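PKS (Streptomyces albus, PDB 4OQJ) probably acts in oxazolomycin biosynthesis as a ketosynthase of an acyltransferase-less type I polyketide synthase, condensing acyl chains by carbon-carbon bond formation. Local coordinates at residues D86-G91 with D98-I103; A90-I95 with R508-R513; Q107-E112 with A220-D225; A471-A476 with P698-R703. All blocks are in the same frame, centred on the assembly; numbering follows the deposited sequence.

Contact 1. Residues D86-G91 with D98-I103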
loop_
_atom_site.group_PDB
_atom_site.type_symbol
_atom_site.label_atom_id
_atom_site.label_comp_id
_atom_site.label_asym_id
_atom_site.label_seq_id
_atom_site.Cartn_x
_atom_site.Cartn_y
_atom_site.Cartn_z
ATOM N N ASP A 86 9.469 15.713 -20.078
ATOM C CA ASP A 86 9.675 17.023 -19.469
ATOM C C ASP A 86 8.478 17.971 -19.602
ATOM O O ASP A 86 8.480 19.059 -19.020
ATOM C CB ASP A 86 10.901 17.686 -20.105
ATOM C CG ASP A 86 10.718 17.947 -21.602
ATOM O OD1 ASP A 86 10.091 17.116 -22.291
ATOM O OD2 ASP A 86 11.189 18.995 -22.089
ATOM N N LYS A 87 7.477 17.577 -20.386
ATOM C CA LYS A 87 6.331 18.455 -20.683
ATOM C C LYS A 87 5.219 18.284 -19.655
ATOM O O LYS A 87 4.978 17.178 -19.173
ATOM C CB LYS A 87 5.788 18.173 -22.084
ATOM C CG LYS A 87 6.847 18.230 -23.197
ATOM C CD LYS A 87 7.491 19.599 -23.295
ATOM C CE LYS A 87 8.346 19.742 -24.568
ATOM N NZ LYS A 87 9.373 18.665 -24.688
ATOM N N PHE A 88 4.543 19.378 -19.310
ATOM C CA PHE A 88 3.487 19.329 -18.291
ATOM C C PHE A 88 2.587 20.557 -18.352
ATOM O O PHE A 88 3.064 21.701 -18.394
ATOM C CB PHE A 88 4.123 19.185 -16.901
ATOM C CG PHE A 88 3.145 19.182 -15.758
ATOM C CD1 PHE A 88 2.268 18.125 -15.578
ATOM C CD2 PHE A 88 3.143 20.220 -14.831
ATOM C CE1 PHE A 88 1.383 18.104 -14.505
ATOM C CE2 PHE A 88 2.262 20.222 -13.747
ATOM C CZ PHE A 88 1.375 19.162 -13.583
ATOM N N ASP A 89 1.277 20.313 -18.353
ATOM C CA ASP A 89 0.294 21.394 -18.471
ATOM C C ASP A 89 -0.035 21.956 -17.095
ATOM O O ASP A 89 -1.089 21.664 -16.516
ATOM C CB ASP A 89 -0.977 20.896 -19.157
ATOM C CG ASP A 89 -1.898 22.037 -19.602
ATOM O OD1 ASP A 89 -1.817 23.178 -19.074
ATOM O OD2 ASP A 89 -2.717 21.781 -20.505
ATOM N N ALA A 90 0.862 22.782 -16.585
ATOM C CA ALA A 90 0.744 23.268 -15.221
ATOM C C ALA A 90 -0.503 24.126 -15.042
ATOM O O ALA A 90 -1.156 24.065 -14.002
ATOM C CB ALA A 90 1.981 24.051 -14.839
ATOM N N GLY A 91 -0.841 24.911 -16.059
ATOM C CA GLY A 91 -2.005 25.782 -15.987
ATOM C C GLY A 91 -3.294 25.015 -15.733
ATOM O O GLY A 91 -4.137 25.428 -14.944
ATOM N N ASP A 98 7.159 27.806 -11.086
ATOM C CA ASP A 98 8.182 27.439 -10.111
ATOM C C ASP A 98 7.858 26.092 -9.489
ATOM O O ASP A 98 8.748 25.273 -9.293
ATOM C CB ASP A 98 8.317 28.493 -9.012
ATOM C CG ASP A 98 8.988 29.768 -9.500
ATOM O OD1 ASP A 98 9.553 29.756 -10.617
ATOM O OD2 ASP A 98 8.956 30.779 -8.759
ATOM N N GLU A 99 6.590 25.843 -9.189
ATOM C CA GLU A 99 6.250 24.567 -8.578
ATOM C C GLU A 99 6.374 23.443 -9.603
ATOM O O GLU A 99 6.873 22.362 -9.270
ATOM C CB GLU A 99 4.846 24.573 -7.971
ATOM C CG GLU A 99 4.415 23.159 -7.545
ATOM C CD GLU A 99 3.328 23.138 -6.496
ATOM O OE1 GLU A 99 3.667 22.969 -5.307
ATOM O OE2 GLU A 99 2.138 23.267 -6.861
ATOM N N ALA A 100 5.943 23.689 -10.844
ATOM C CA ALA A 100 6.002 22.652 -11.877
ATOM C C ALA A 100 7.432 22.178 -12.088
ATOM O O ALA A 100 7.692 20.993 -12.319
ATOM C CB ALA A 100 5.434 23.163 -13.187
ATOM N N GLU A 101 8.349 23.128 -12.044
ATOM C CA GLU A 101 9.766 22.840 -12.202
ATOM C C GLU A 101 10.276 21.965 -11.063
ATOM O O GLU A 101 11.121 21.098 -11.270
ATOM C CB GLU A 101 10.555 24.146 -12.260
ATOM C CG GLU A 101 12.066 23.979 -12.248
ATOM C CD GLU A 101 12.793 25.304 -12.413
ATOM O OE1 GLU A 101 13.554 25.689 -11.496
ATOM O OE2 GLU A 101 12.594 25.959 -13.459
ATOM N N LEU A 102 9.772 22.201 -9.856
ATOM C CA LEU A 102 10.209 21.427 -8.701
ATOM C C LEU A 102 9.671 19.985 -8.694
ATOM O O LEU A 102 10.345 19.078 -8.210
ATOM C CB LEU A 102 9.789 22.125 -7.412
ATOM C CG LEU A 102 10.572 23.381 -7.014
ATOM C CD1 LEU A 102 10.079 23.881 -5.672
ATOM C CD2 LEU A 102 12.073 23.125 -6.950
ATOM N N ILE A 103 8.468 19.775 -9.223
ATOM C CA ILE A 103 7.836 18.460 -9.143
ATOM C C ILE A 103 8.562 17.441 -10.019
ATOM O O ILE A 103 8.834 17.684 -11.200
ATOM C CB ILE A 103 6.346 18.509 -9.556
ATOM C CG1 ILE A 103 5.569 19.450 -8.648
ATOM C CG2 ILE A 103 5.710 17.116 -9.460
ATOM C CD1 ILE A 103 4.129 19.756 -9.120
#

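Contact 2. Residues A90-I95 with R508-R513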
loop_
_atom_site.group_PDB
_atom_site.type_symbol
_atom_site.label_atom_id
_atom_site.label_comp_id
_atom_site.label_asym_id
_atom_site.label_seq_id
_atom_site.Cartn_x
_atom_site.Cartn_y
_atom_site.Cartn_z
ATOM N N ALA A 90 0.862 22.782 -16.585
ATOM C CA ALA A 90 0.744 23.268 -15.221
ATOM C C ALA A 90 -0.503 24.126 -15.042
ATOM O O ALA A 90 -1.156 24.065 -14.002
ATOM C CB ALA A 90 1.981 24.051 -14.839
ATOM N N GLY A 91 -0.841 24.911 -16.059
ATOM C CA GLY A 91 -2.005 25.782 -15.987
ATOM C C GLY A 91 -3.294 25.015 -15.733
ATOM O O GLY A 91 -4.137 25.428 -14.944
ATOM N N LEU A 92 -3.438 23.888 -16.413
ATOM C CA LEU A 92 -4.623 23.064 -16.283
ATOM C C LEU A 92 -4.803 22.608 -14.849
ATOM O O LEU A 92 -5.933 22.519 -14.351
ATOM C CB LEU A 92 -4.527 21.852 -17.202
ATOM C CG LEU A 92 -5.633 20.813 -17.042
ATOM C CD1 LEU A 92 -6.982 21.383 -17.455
ATOM C CD2 LEU A 92 -5.289 19.565 -17.834
ATOM N N PHE A 93 -3.687 22.326 -14.174
ATOM C CA PHE A 93 -3.754 21.812 -12.810
ATOM C C PHE A 93 -3.544 22.900 -11.745
ATOM O O PHE A 93 -3.418 22.603 -10.562
ATOM C CB PHE A 93 -2.731 20.693 -12.642
ATOM C CG PHE A 93 -3.014 19.508 -13.502
ATOM C CD1 PHE A 93 -4.122 18.712 -13.256
ATOM C CD2 PHE A 93 -2.206 19.206 -14.586
ATOM C CE1 PHE A 93 -4.401 17.615 -14.060
ATOM C CE2 PHE A 93 -2.492 18.120 -15.393
ATOM C CZ PHE A 93 -3.590 17.324 -15.122
ATOM N N GLY A 94 -3.540 24.157 -12.159
ATOM C CA GLY A 94 -3.445 25.257 -11.209
ATOM C C GLY A 94 -2.114 25.283 -10.486
ATOM O O GLY A 94 -2.034 25.656 -9.321
ATOM N N ILE A 95 -1.065 24.878 -11.187
ATOM C CA ILE A 95 0.280 24.802 -10.621
ATOM C C ILE A 95 1.160 25.900 -11.227
ATOM O O ILE A 95 1.143 26.111 -12.434
ATOM C CB ILE A 95 0.888 23.406 -10.874
ATOM C CG1 ILE A 95 0.116 22.357 -10.059
ATOM C CG2 ILE A 95 2.367 23.363 -10.512
ATOM C CD1 ILE A 95 0.434 20.913 -10.413
ATOM N N ARG A 508 -13.755 17.214 -17.887
ATOM C CA ARG A 508 -13.677 18.347 -16.975
ATOM C C ARG A 508 -14.369 19.577 -17.590
ATOM O O ARG A 508 -14.228 19.834 -18.777
ATOM C CB ARG A 508 -12.228 18.677 -16.644
ATOM C CG ARG A 508 -12.104 19.776 -15.601
ATOM C CD ARG A 508 -10.681 19.949 -15.135
ATOM N NE ARG A 508 -10.287 18.916 -14.176
ATOM C CZ ARG A 508 -9.215 19.005 -13.400
ATOM N NH1 ARG A 508 -8.424 20.068 -13.471
ATOM N NH2 ARG A 508 -8.939 18.040 -12.547
ATOM N N VAL A 509 -15.101 20.326 -16.771
ATOM C CA VAL A 509 -15.805 21.533 -17.228
ATOM C C VAL A 509 -14.832 22.692 -17.218
ATOM O O VAL A 509 -14.415 23.137 -16.144
ATOM C CB VAL A 509 -17.008 21.877 -16.316
ATOM C CG1 VAL A 509 -17.716 23.142 -16.801
ATOM C CG2 VAL A 509 -17.962 20.719 -16.261
ATOM N N LEU A 510 -14.460 23.177 -18.393
ATOM C CA LEU A 510 -13.393 24.169 -18.500
ATOM C C LEU A 510 -13.895 25.422 -19.236
ATOM O O LEU A 510 -14.990 25.403 -19.795
ATOM C CB LEU A 510 -12.176 23.544 -19.189
ATOM C CG LEU A 510 -11.483 22.437 -18.377
ATOM C CD1 LEU A 510 -10.511 21.640 -19.235
ATOM C CD2 LEU A 510 -10.742 23.040 -17.201
ATOM N N PRO A 511 -13.106 26.517 -19.217
ATOM C CA PRO A 511 -13.639 27.841 -19.600
ATOM C C PRO A 511 -13.822 28.128 -21.091
ATOM O O PRO A 511 -14.732 28.882 -21.446
ATOM C CB PRO A 511 -12.593 28.815 -19.032
ATOM C CG PRO A 511 -11.826 28.036 -18.026
ATOM C CD PRO A 511 -11.807 26.636 -18.532
ATOM N N TYR A 512 -12.947 27.611 -21.946
ATOM C CA TYR A 512 -13.114 27.810 -23.389
ATOM C C TYR A 512 -13.980 26.686 -23.920
ATOM O O TYR A 512 -13.594 25.517 -23.868
ATOM C CB TYR A 512 -11.752 27.875 -24.077
ATOM C CG TYR A 512 -10.975 29.061 -23.576
ATOM C CD1 TYR A 512 -10.168 28.960 -22.448
ATOM C CD2 TYR A 512 -11.096 30.303 -24.192
ATOM C CE1 TYR A 512 -9.480 30.048 -21.971
ATOM C CE2 TYR A 512 -10.407 31.401 -23.720
ATOM C CZ TYR A 512 -9.609 31.272 -22.610
ATOM O OH TYR A 512 -8.920 32.354 -22.131
ATOM N N ARG A 513 -15.152 27.044 -24.429
ATOM C CA ARG A 513 -16.182 26.061 -24.711
ATOM C C ARG A 513 -16.654 26.062 -26.154
ATOM O O ARG A 513 -16.590 27.078 -26.862
ATOM C CB ARG A 513 -17.377 26.299 -23.786
ATOM C CG ARG A 513 -16.999 26.237 -22.320
ATOM C CD ARG A 513 -18.214 26.298 -21.406
ATOM N NE ARG A 513 -17.821 26.232 -19.996
ATOM C CZ ARG A 513 -18.669 26.319 -18.969
ATOM N NH1 ARG A 513 -19.966 26.490 -19.175
ATOM N NH2 ARG A 513 -18.214 26.231 -17.727
HETATM O O HOH W 1 -8.550 22.953 -14.350
#

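Contact 3. Residues Q107-E112 with A220-D225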
loop_
_atom_site.group_PDB
_atom_site.type_symbol
_atom_site.label_atom_id
_atom_site.label_comp_id
_atom_site.label_asym_id
_atom_site.label_seq_id
_atom_site.Cartn_x
_atom_site.Cartn_y
_atom_site.Cartn_z
ATOM N N GLN A 107 5.929 12.270 -11.230
ATOM C CA GLN A 107 4.647 12.629 -10.608
ATOM C C GLN A 107 3.814 13.470 -11.559
ATOM O O GLN A 107 2.598 13.329 -11.604
ATOM C CB GLN A 107 4.869 13.380 -9.282
ATOM C CG GLN A 107 5.565 12.512 -8.244
ATOM C CD GLN A 107 5.430 12.991 -6.815
ATOM O OE1 GLN A 107 4.466 13.671 -6.446
ATOM N NE2 GLN A 107 6.392 12.603 -5.984
ATOM N N ARG A 108 4.469 14.334 -12.335
ATOM C CA ARG A 108 3.764 15.101 -13.361
ATOM C C ARG A 108 3.175 14.195 -14.420
ATOM O O ARG A 108 2.013 14.339 -14.804
ATOM C CB ARG A 108 4.697 16.107 -14.031
ATOM C CG ARG A 108 5.024 17.321 -13.161
ATOM C CD ARG A 108 5.913 18.250 -13.915
ATOM N NE ARG A 108 7.320 18.236 -13.522
ATOM C CZ ARG A 108 8.334 18.456 -14.359
ATOM N NH1 ARG A 108 8.125 18.595 -15.666
ATOM N NH2 ARG A 108 9.570 18.530 -13.893
ATOM N N GLN A 109 3.980 13.260 -14.902
ATOM C CA GLN A 109 3.509 12.334 -15.922
ATOM C C GLN A 109 2.414 11.425 -15.357
ATOM O O GLN A 109 1.460 11.089 -16.067
ATOM C CB GLN A 109 4.677 11.514 -16.467
ATOM C CG GLN A 109 5.627 12.341 -17.313
ATOM C CD GLN A 109 5.034 12.728 -18.646
ATOM O OE1 GLN A 109 4.457 11.899 -19.337
ATOM N NE2 GLN A 109 5.169 13.995 -19.012
ATOM N N PHE A 110 2.521 11.031 -14.090
ATOM C CA PHE A 110 1.482 10.170 -13.519
ATOM C C PHE A 110 0.170 10.943 -13.422
ATOM O O PHE A 110 -0.896 10.395 -13.661
ATOM C CB PHE A 110 1.821 9.621 -12.135
ATOM C CG PHE A 110 0.753 8.701 -11.628
ATOM C CD1 PHE A 110 0.629 7.417 -12.158
ATOM C CD2 PHE A 110 -0.197 9.144 -10.741
ATOM C CE1 PHE A 110 -0.400 6.588 -11.753
ATOM C CE2 PHE A 110 -1.232 8.320 -10.324
ATOM C CZ PHE A 110 -1.329 7.044 -10.820
ATOM N N LEU A 111 0.261 12.218 -13.057
ATOM C CA LEU A 111 -0.915 13.067 -12.933
ATOM C C LEU A 111 -1.626 13.216 -14.276
ATOM O O LEU A 111 -2.843 13.063 -14.365
ATOM C CB LEU A 111 -0.528 14.448 -12.374
ATOM C CG LEU A 111 -1.643 15.500 -12.276
ATOM C CD1 LEU A 111 -2.917 14.957 -11.567
ATOM C CD2 LEU A 111 -1.141 16.733 -11.551
ATOM N N GLU A 112 -0.881 13.490 -15.339
ATOM C CA GLU A 112 -1.533 13.620 -16.647
ATOM C C GLU A 112 -2.082 12.266 -17.087
ATOM O O GLU A 112 -3.170 12.191 -17.656
ATOM C CB GLU A 112 -0.573 14.175 -17.694
ATOM C CG GLU A 112 -0.342 15.663 -17.577
ATOM C CD GLU A 112 0.454 16.229 -18.742
ATOM O OE1 GLU A 112 0.865 15.452 -19.632
ATOM O OE2 GLU A 112 0.668 17.457 -18.779
ATOM N N ALA A 220 4.769 5.129 -12.471
ATOM C CA ALA A 220 5.604 5.867 -13.434
ATOM C C ALA A 220 7.053 5.599 -13.121
ATOM O O ALA A 220 7.428 5.567 -11.964
ATOM C CB ALA A 220 5.341 7.352 -13.361
ATOM N N HIS A 221 7.868 5.420 -14.145
ATOM C CA HIS A 221 9.317 5.316 -13.960
ATOM C C HIS A 221 9.986 6.143 -15.040
ATOM O O HIS A 221 9.868 5.837 -16.232
ATOM C CB HIS A 221 9.817 3.880 -14.041
ATOM C CG HIS A 221 11.308 3.770 -14.084
ATOM N ND1 HIS A 221 12.008 3.556 -15.254
ATOM C CD2 HIS A 221 12.238 3.866 -13.104
ATOM C CE1 HIS A 221 13.304 3.519 -14.989
ATOM N NE2 HIS A 221 13.468 3.702 -13.692
ATOM N N ILE A 222 10.655 7.210 -14.632
ATOM C CA ILE A 222 11.334 8.081 -15.593
ATOM C C ILE A 222 12.673 8.489 -15.042
ATOM O O ILE A 222 12.747 9.143 -13.997
ATOM C CB ILE A 222 10.535 9.349 -15.909
ATOM C CG1 ILE A 222 9.132 8.999 -16.388
ATOM C CG2 ILE A 222 11.261 10.151 -16.986
ATOM C CD1 ILE A 222 8.207 10.176 -16.444
ATOM N N GLN A 223 13.732 8.096 -15.736
ATOM C CA GLN A 223 15.079 8.498 -15.354
ATOM C C GLN A 223 15.318 9.937 -15.761
ATOM O O GLN A 223 15.014 10.327 -16.891
ATOM C CB GLN A 223 16.116 7.608 -16.011
ATOM C CG GLN A 223 15.950 6.143 -15.740
ATOM C CD GLN A 223 16.850 5.322 -16.633
ATOM O OE1 GLN A 223 16.843 5.480 -17.857
ATOM N NE2 GLN A 223 17.657 4.466 -16.025
ATOM N N ALA A 224 15.863 10.736 -14.853
ATOM C CA ALA A 224 16.111 12.133 -15.175
ATOM C C ALA A 224 17.170 12.249 -16.266
ATOM O O ALA A 224 17.241 13.271 -16.935
ATOM C CB ALA A 224 16.535 12.911 -13.934
ATOM N N ASP A 225 17.990 11.215 -16.449
ATOM C CA ASP A 225 19.017 11.252 -17.492
ATOM C C ASP A 225 18.724 10.287 -18.650
ATOM O O ASP A 225 19.649 9.765 -19.288
ATOM C CB ASP A 225 20.409 10.965 -16.900
ATOM C CG ASP A 225 20.506 9.601 -16.232
ATOM O OD1 ASP A 225 19.597 8.760 -16.419
ATOM O OD2 ASP A 225 21.501 9.370 -15.510
#

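Contact 4. Residues A471-A476 with P698-R703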
loop_
_atom_site.group_PDB
_atom_site.type_symbol
_atom_site.label_atom_id
_atom_site.label_comp_id
_atom_site.label_asym_id
_atom_site.label_seq_id
_atom_site.Cartn_x
_atom_site.Cartn_y
_atom_site.Cartn_z
ATOM N N ALA A 471 -11.951 23.243 -22.969
ATOM C CA ALA A 471 -10.525 23.161 -22.722
ATOM C C ALA A 471 -10.082 24.408 -21.970
ATOM O O ALA A 471 -10.849 25.360 -21.823
ATOM C CB ALA A 471 -9.763 23.010 -24.025
ATOM N N ASN A 472 -8.844 24.392 -21.491
ATOM C CA ASN A 472 -8.340 25.468 -20.651
ATOM C C ASN A 472 -7.671 26.575 -21.468
ATOM O O ASN A 472 -7.286 27.597 -20.913
ATOM C CB ASN A 472 -7.351 24.921 -19.622
ATOM C CG ASN A 472 -7.197 25.837 -18.436
ATOM O OD1 ASN A 472 -8.184 26.327 -17.886
ATOM N ND2 ASN A 472 -5.965 26.086 -18.042
ATOM N N THR A 473 -7.535 26.348 -22.775
ATOM C CA THR A 473 -7.021 27.346 -23.710
ATOM C C THR A 473 -7.707 27.185 -25.068
ATOM O O THR A 473 -8.184 26.104 -25.400
ATOM C CB THR A 473 -5.485 27.229 -23.943
ATOM O OG1 THR A 473 -5.216 26.101 -24.780
ATOM C CG2 THR A 473 -4.710 27.111 -22.628
ATOM N N PRO A 474 -7.748 28.261 -25.871
ATOM C CA PRO A 474 -8.300 28.167 -27.228
ATOM C C PRO A 474 -7.597 27.135 -28.087
ATOM O O PRO A 474 -8.226 26.370 -28.840
ATOM C CB PRO A 474 -8.080 29.578 -27.785
ATOM C CG PRO A 474 -8.102 30.446 -26.610
ATOM C CD PRO A 474 -7.461 29.653 -25.497
ATOM N N ALA A 475 -6.273 27.106 -27.972
ATOM C CA ALA A 475 -5.472 26.178 -28.753
ATOM C C ALA A 475 -5.852 24.742 -28.406
ATOM O O ALA A 475 -6.023 23.897 -29.298
ATOM C CB ALA A 475 -3.996 26.421 -28.513
ATOM N N ALA A 476 -6.000 24.465 -27.110
ATOM C CA ALA A 476 -6.401 23.131 -26.666
ATOM C C ALA A 476 -7.802 22.780 -27.180
ATOM O O ALA A 476 -8.052 21.641 -27.587
ATOM C CB ALA A 476 -6.348 23.036 -25.131
ATOM N N PRO A 698 -5.752 17.451 -24.789
ATOM C CA PRO A 698 -4.493 17.820 -25.452
ATOM C C PRO A 698 -3.633 18.720 -24.558
ATOM O O PRO A 698 -3.554 19.934 -24.753
ATOM C CB PRO A 698 -4.964 18.548 -26.706
ATOM C CG PRO A 698 -6.253 19.176 -26.302
ATOM C CD PRO A 698 -6.895 18.216 -25.322
ATOM N N PHE A 699 -2.990 18.104 -23.570
ATOM C CA PHE A 699 -2.195 18.827 -22.593
ATOM C C PHE A 699 -1.208 19.750 -23.276
ATOM O O PHE A 699 -0.565 19.357 -24.239
ATOM C CB PHE A 699 -1.439 17.854 -21.692
ATOM C CG PHE A 699 -2.332 16.921 -20.933
ATOM C CD1 PHE A 699 -3.032 17.360 -19.822
ATOM C CD2 PHE A 699 -2.472 15.606 -21.338
ATOM C CE1 PHE A 699 -3.847 16.488 -19.104
ATOM C CE2 PHE A 699 -3.291 14.742 -20.644
ATOM C CZ PHE A 699 -3.976 15.173 -19.536
ATOM N N GLU A 700 -1.081 20.976 -22.785
ATOM C CA GLU A 700 -0.141 21.909 -23.398
ATOM C C GLU A 700 1.276 21.399 -23.187
ATOM O O GLU A 700 1.637 21.037 -22.072
ATOM C CB GLU A 700 -0.296 23.318 -22.811
ATOM C CG GLU A 700 0.403 24.392 -23.648
ATOM C CD GLU A 700 -0.196 25.773 -23.466
ATOM O OE1 GLU A 700 -1.441 25.889 -23.497
ATOM O OE2 GLU A 700 0.581 26.739 -23.302
ATOM N N ARG A 701 2.071 21.350 -24.251
ATOM C CA ARG A 701 3.449 20.851 -24.134
ATOM C C ARG A 701 4.418 21.930 -23.654
ATOM O O ARG A 701 5.271 22.390 -24.419
ATOM C CB ARG A 701 3.953 20.304 -25.472
ATOM C CG ARG A 701 3.206 19.103 -26.009
ATOM C CD ARG A 701 3.639 18.796 -27.449
ATOM N NE ARG A 701 5.032 18.351 -27.538
ATOM C CZ ARG A 701 6.072 19.129 -27.834
ATOM N NH1 ARG A 701 5.911 20.422 -28.087
ATOM N NH2 ARG A 701 7.289 18.605 -27.884
ATOM N N VAL A 702 4.292 22.328 -22.393
ATOM C CA VAL A 702 5.202 23.301 -21.794
ATOM C C VAL A 702 6.327 22.586 -21.053
ATOM O O VAL A 702 6.087 21.725 -20.201
ATOM C CB VAL A 702 4.448 24.242 -20.817
ATOM C CG1 VAL A 702 5.364 25.349 -20.308
ATOM C CG2 VAL A 702 3.232 24.822 -21.479
ATOM N N ARG A 703 7.566 22.933 -21.374
ATOM C CA ARG A 703 8.711 22.334 -20.701
ATOM C C ARG A 703 8.926 22.908 -19.301
ATOM O O ARG A 703 8.976 24.116 -19.114
ATOM C CB ARG A 703 9.969 22.525 -21.535
ATOM C CG ARG A 703 11.236 22.011 -20.863
ATOM C CD ARG A 703 12.413 22.180 -21.812
ATOM N NE ARG A 703 13.710 21.910 -21.190
ATOM C CZ ARG A 703 14.286 20.713 -21.131
ATOM N NH1 ARG A 703 13.672 19.637 -21.617
ATOM N NH2 ARG A 703 15.476 20.586 -20.570
HETATM O O HOH W 2 -3.159 24.321 -24.153
#

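Contact 1. Residues D86-G91 with D98-I103
Phe-88 approaches Ala-100 edge-on: ring atom CD2 lies 4.1 Å from Ala-100 CB, and the methyl sits near the ring plane. Beside it the methyl of Ala-90 meets the same target, CB to CB at 3.9 Å. The CD2 of Phe-88 and the CB of Ala-90 are themselves 4.0 Å apart, so with Ala-100 CB they form a nearly equilateral triangle of van der Waals contacts. Phe-88 reaches this position because its CG is anti to the backbone N (chi1 178°), which swings the ring in toward the helix. The same side chain also packs on Ile-95 and on Arg-108, Leu-111 and Glu-112 of helix 105-121. All three touching residues are buried, and the interaction between the two segments is purely apolar. Between the two apolar residues of the loop, Asp-89 is the centre of an inverse gamma turn; Phe-88 and Ala-90 both point their CB toward the helix. The closest CA pair, Ala-90 and Ala-100, is 6.3 Å apart, a spacing that small methyl groups permit. The arrangement is a loop-to-helix packing, joining the loop before helix 97-102 to that helix, in the N-terminal half of a thiolase-type ketosynthase fold.

Contact 2. Residues A90-I95 with R508-R513
Leu-92 lays its CD1 methyl against the end of Leu-510, 4.0 Å from that residue's CD1 and 4.1 Å from its CD2, the two side chains crossing at about a right angle. The CB of Leu-92 does not point at the other segment; its CG, anti to the backbone N (chi1 173°), carries the branch across. Its second methyl, CD2, turns back over one face of the neighbouring Phe-93 ring, 3.9 Å above the plane and offset toward the rim. Leu-92 is part of a type I turn from Gly-91 to Gly-94. This turn belongs to the ketosynthase, whereas 508-513 leads into strand 512-518 of a three-stranded antiparallel sheet, consistent with the linker domain that flanks the ketosynthase in this family. Arg-508 supplies the polar half of the contact. Its NH1 is 3.6 Å from Leu-92 O, near the guanidinium plane but not hydrogen-bonded to it. A water joins them instead, donating to Leu-92 O at 2.7 Å and accepting from Arg-508 NH1 at 3.0 Å. The guanidinium has a direct partner in Lys-179 O, bonded to NH2. The carbonyl of Leu-510 is held within its own segment, Arg-513 NE donating to Leu-510 O at 3.0 Å.

Contact 3. Residues Q107-E112 with A220-D225
Two flat groups of the touching residues, the Phe-110 ring and the Gln-109 amide, stand back from segment 220-225, and their aliphatic stems make the contact. Phe-110 touches Ala-220 through CB, 4.4 Å from the alanine CB, while its ring atom CD1 is 4.9 Å from that methyl. The Phe-110 side chain is packed by Val-172 and Thr-176 of helix 171-180 and by Val-260 of strand 259-267. The amide of Gln-109 likewise lies past the contact, its CD 4.6 Å from Ile-222 CD1. At its end OE1 accepts a hydrogen bond from Arg-31 NH1, which ties down the polar end of a buried side chain.

The tighter meeting is between stems. Ile-222 CD1 comes to 3.5 Å from Gln-109 CG, a close carbon-carbon approach, and to 3.8 Å from Gln-109 CB. The two side chains cross at about a right angle, so the isoleucine's terminal methyl presses on the flank of the glutamine. The glutamine chain bends at CB-CG (chi2 -71°), turning the amide off the line of the incoming methyl. Ile-222 is extended instead: with chi2 168°, CD1 lies anti to CA, nearly as far from it as the chain allows.

The backbones come nearest at Phe-110 and Ala-220, whose CA atoms are 6.0 Å apart. Helix 105-121 thus packs over the end of strand 214-221 and the loop that follows it. In the large mixed sheet this strand lies between 132-138, to whose Gly-137 Ala-220 is bonded through the backbone, and 259-267; helix 171-180 adjoins the same helix.

Contact 4. Residues A471-A476 with P698-R703
Thr-473 can be followed outward toward Glu-700, the residue it touches across the contact. Its CB points toward segment 698-703 and forks into a methyl and a hydroxyl. The methyl, CG2, is anti to the carbonyl carbon and lies 3.6 Å from Glu-700 OE1. The hydroxyl sits between the backbone N and the carbonyl carbon (chi1 75°), where it can reach the helix start: OG1 accepts from Ala-476 N at 3.0 Å with an N-H...O angle of 161°, making Thr-473 the N-cap of helix 474-490. OG1 is 4.0 Å from Glu-700 OE1, too far for a direct bond, and a water lies 2.8 Å from OG1 on the way. Its other link, to the carboxylate, is implausibly short, so the bridge is doubtful in detail.

One turn on, Pro-698 packs its ring on the helix. Its CG is 3.3 Å from Ala-476 O and 4.0 Å from Ala-476 CB. Pro-698 and Phe-699 end an LPTYPF sequence, consistent with the linker known after the acyltransferase in related synthases, which runs back along the ketosynthase; Glu-700 N is held by Asp-89 OD2.

Both contacts lie at the first turn of the same helix, Pro-698 on the methyl and carbonyl of Ala-476, Glu-700 OE1 against the Thr-473 methyl. The carboxylate lies beside the helix N-terminus, which would probably favour its negative charge.

How the contacts relate
Contacts 1 and 2 share Ala-90 and Gly-91, so the loop before helix 97-102 packs on that helix and on segment 508-513. Contact 4 lies nearest contact 2, their centres about 9 Å apart, and Leu-92 CD2 meets Phe-699 CE1 at 3.6 Å. Segment 698-703, near the modelled chain's end, also reaches contact 1: Arg-703 NH1 forms a 2.6 Å salt bridge with Asp-86 OD2. Contact 3, against the large mixed sheet, is centred about 11 Å from contact 1 and about 21 Å from contact 2; Glu-112 OE2 probably accepts from Asp-89 N at 3.0 Å. Together they join ketosynthase, flanking sheet and segment 698-703; a potassium ion lies about 10 Å from the Arg-508 side chain.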